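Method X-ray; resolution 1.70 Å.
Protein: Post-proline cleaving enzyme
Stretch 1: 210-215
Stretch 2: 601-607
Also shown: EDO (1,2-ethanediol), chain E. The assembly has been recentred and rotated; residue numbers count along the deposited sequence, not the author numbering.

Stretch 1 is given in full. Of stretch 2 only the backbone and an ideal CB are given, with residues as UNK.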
# COMPACT_ATOMS: atom_id res chain seq x y z
N THR A 210 -19.67 5.79 -7.35
CA THR A 210 -20.23 5.80 -6.01
C THR A 210 -19.93 7.15 -5.39
O THR A 210 -19.22 7.98 -5.95
CB THR A 210 -19.63 4.71 -5.12
OG1 THR A 210 -18.26 5.01 -4.88
CG2 THR A 210 -19.73 3.33 -5.80
N SER A 211 -20.42 7.34 -4.16
CA SER A 211 -20.12 8.54 -3.39
C SER A 211 -18.67 8.66 -2.99
O SER A 211 -18.19 9.78 -2.62
CB SER A 211 -20.99 8.58 -2.14
OG SER A 211 -22.33 8.85 -2.56
N SER A 212 -17.93 7.53 -3.06
CA SER A 212 -16.50 7.51 -2.80
C SER A 212 -15.72 7.75 -4.12
O SER A 212 -14.46 7.78 -4.12
CB SER A 212 -16.09 6.14 -2.19
OG SER A 212 -16.72 5.98 -0.91
N LEU A 213 -16.47 7.90 -5.22
CA LEU A 213 -16.01 8.30 -6.56
C LEU A 213 -15.35 7.15 -7.32
O LEU A 213 -14.81 7.39 -8.39
CB LEU A 213 -15.17 9.59 -6.57
CG LEU A 213 -15.74 10.78 -5.80
CD1 LEU A 213 -14.80 11.99 -5.87
CD2 LEU A 213 -17.13 11.13 -6.24
N TYR A 214 -15.49 5.93 -6.83
CA TYR A 214 -15.02 4.74 -7.57
C TYR A 214 -16.08 4.33 -8.58
O TYR A 214 -17.27 4.57 -8.39
CB TYR A 214 -14.73 3.58 -6.63
CG TYR A 214 -13.60 3.84 -5.69
CD1 TYR A 214 -12.31 3.92 -6.17
CD2 TYR A 214 -13.82 4.06 -4.33
CE1 TYR A 214 -11.25 4.21 -5.31
CE2 TYR A 214 -12.75 4.39 -3.48
CZ TYR A 214 -11.49 4.46 -3.98
OH TYR A 214 -10.40 4.71 -3.15
N PRO A 215 -15.66 3.65 -9.65
CA PRO A 215 -16.68 3.10 -10.58
C PRO A 215 -17.71 2.22 -9.87
O PRO A 215 -17.33 1.37 -9.03
CB PRO A 215 -15.85 2.25 -11.54
CG PRO A 215 -14.46 2.87 -11.48
CD PRO A 215 -14.28 3.27 -10.02
N UNK A 601 -14.19 15.40 0.48
CA UNK A 601 -12.97 15.53 -0.32
C UNK A 601 -12.48 14.15 -0.76
O UNK A 601 -12.42 13.21 0.05
CB UNK A 601 -11.88 16.26 0.47
N UNK A 602 -12.13 14.03 -2.05
CA UNK A 602 -11.55 12.76 -2.54
C UNK A 602 -12.47 11.57 -2.29
O UNK A 602 -13.70 11.72 -2.43
CB UNK A 602 -10.20 12.50 -1.87
N UNK A 603 -11.89 10.45 -1.84
CA UNK A 603 -12.61 9.21 -1.53
C UNK A 603 -13.09 9.18 -0.06
O UNK A 603 -13.38 8.11 0.47
CB UNK A 603 -11.71 8.00 -1.81
N UNK A 604 -13.27 10.34 0.57
CA UNK A 604 -13.62 10.40 2.01
C UNK A 604 -14.78 9.59 2.50
O UNK A 604 -14.75 9.07 3.62
CB UNK A 604 -13.91 11.85 2.39
N UNK A 605 -15.84 9.47 1.69
CA UNK A 605 -16.95 8.61 2.07
C UNK A 605 -16.49 7.18 2.35
O UNK A 605 -17.15 6.46 3.12
CB UNK A 605 -18.01 8.61 0.97
N UNK A 606 -15.38 6.76 1.78
CA UNK A 606 -14.99 5.35 1.98
C UNK A 606 -14.56 5.00 3.41
O UNK A 606 -14.57 3.86 3.79
CB UNK A 606 -13.84 5.01 1.03
N UNK A 607 -14.23 5.99 4.22
CA UNK A 607 -13.66 5.76 5.54
C UNK A 607 -14.54 6.11 6.73
O UNK A 607 -14.04 6.18 7.85
CB UNK A 607 -12.36 6.56 5.65
C1 EDO E . -12.49 14.76 -5.81
O1 EDO E . -11.09 14.47 -5.69
C2 EDO E . -12.90 16.03 -5.11
O2 EDO E . -13.21 15.86 -3.72

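At position 601 the CA-to-CB bond points away from stretch 1, and nothing of that stretch lies within 5.5 Å of the ideal CB. Stretch 1 sets no preference; the deposited residue is F601 (chi1 m), whose side chain comes no nearer than 8.2 Å, from CB to L213 CD1.

At 602 the backbone speaks most clearly: a positive phi (57/-137) favours glycine, and the ideal CB again meets nothing of stretch 1. The residue is G602, second in a type II' turn from F601 to position 604. Its contacts are backbone ones: O lies 3.6 Å from L213 CD1, and N donates to O2 of the ethanediol at 2.7 Å.

At 603 the CB bond runs sideways, with the ideal CB 3.6 Å from S212 O and 3.8 Å from Y214 OH. That leaves little room in those directions, and a small side chain such as alanine or serine would suit. The residue is A603. Its CB packs obliquely on the Y214 ring, 4.1 Å from CE2, while A603 CA approaches S212 O at 3.5 Å in a CH...O contact.

Position 604 has helical angles (-51/-37), which any residue could adopt, but its ideal CB would sit 3.1 Å from F601 O. That crowding favours glycine, and G604 is deposited; its N closes the turn on F601 O at 3.0 Å.

At 605 the bond points toward stretch 1, with the ideal CB 3.5 Å from S212 OG and 3.8 Å from S211 O. A flat or polar side chain could lie along S211: histidine, asparagine, glutamine or an aromatic. H605 is found. S211 CB stands over one ring face, 4.2 Å from the centroid and 21° off the normal. Water 1 ties the stretches together, donating to S211 O (2.8 Å) and G602 O (3.0 Å) and accepting from H605 N (3.0 Å); H605 ND1 is also hydrogen-bonded to it at 3.1 Å.

The bond at 606 also points toward stretch 1. The ideal CB already stands 3.6 Å from S212 OG, so a small side chain suits, and a polar one could also use the nearby A603 O: serine, alanine, threonine or cysteine. The residue is S606, chi1 p, whose OG donates to A603 O at 2.7 Å and accepts from water 2 at 2.8 Å, itself bonded to Y214 OH at 2.7 Å. S606 N is 3.1 Å from S212 OG, but the angle is too poor for a hydrogen bond.

At 607 the CA-to-CB bond runs sideways, its ideal CB clear of stretch 1, so many residues would fit; W607 is deposited, at a helix N-cap position.

Stretch 2, residues 601-607: FGAGHSW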
# COMPACT_ATOMS: atom_id res chain seq x y z
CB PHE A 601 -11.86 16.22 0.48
CG PHE A 601 -12.18 17.66 0.79
CD1 PHE A 601 -11.98 18.64 -0.18
CD2 PHE A 601 -12.71 18.03 2.00
CE1 PHE A 601 -12.30 19.96 0.09
CE2 PHE A 601 -13.09 19.34 2.26
CZ PHE A 601 -12.85 20.32 1.32
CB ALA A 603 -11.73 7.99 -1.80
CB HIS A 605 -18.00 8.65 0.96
CG HIS A 605 -18.90 9.81 1.07
ND1 HIS A 605 -18.56 11.09 0.66
CD2 HIS A 605 -20.14 9.91 1.61
CE1 HIS A 605 -19.56 11.91 0.92
NE2 HIS A 605 -20.52 11.23 1.51
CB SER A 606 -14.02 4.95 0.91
OG SER A 606 -12.86 5.55 1.08
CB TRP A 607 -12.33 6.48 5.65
CG TRP A 607 -11.42 6.21 4.47
CD1 TRP A 607 -11.02 4.97 4.00
CD2 TRP A 607 -10.81 7.20 3.59
NE1 TRP A 607 -10.21 5.14 2.91
CE2 TRP A 607 -10.11 6.47 2.61
CE3 TRP A 607 -10.83 8.61 3.53
CZ2 TRP A 607 -9.40 7.09 1.60
CZ3 TRP A 607 -10.15 9.26 2.49
CH2 TRP A 607 -9.40 8.45 1.52
O HOH W 1 -16.04 10.58 -1.04
O HOH W 2 -10.92 4.39 -0.56
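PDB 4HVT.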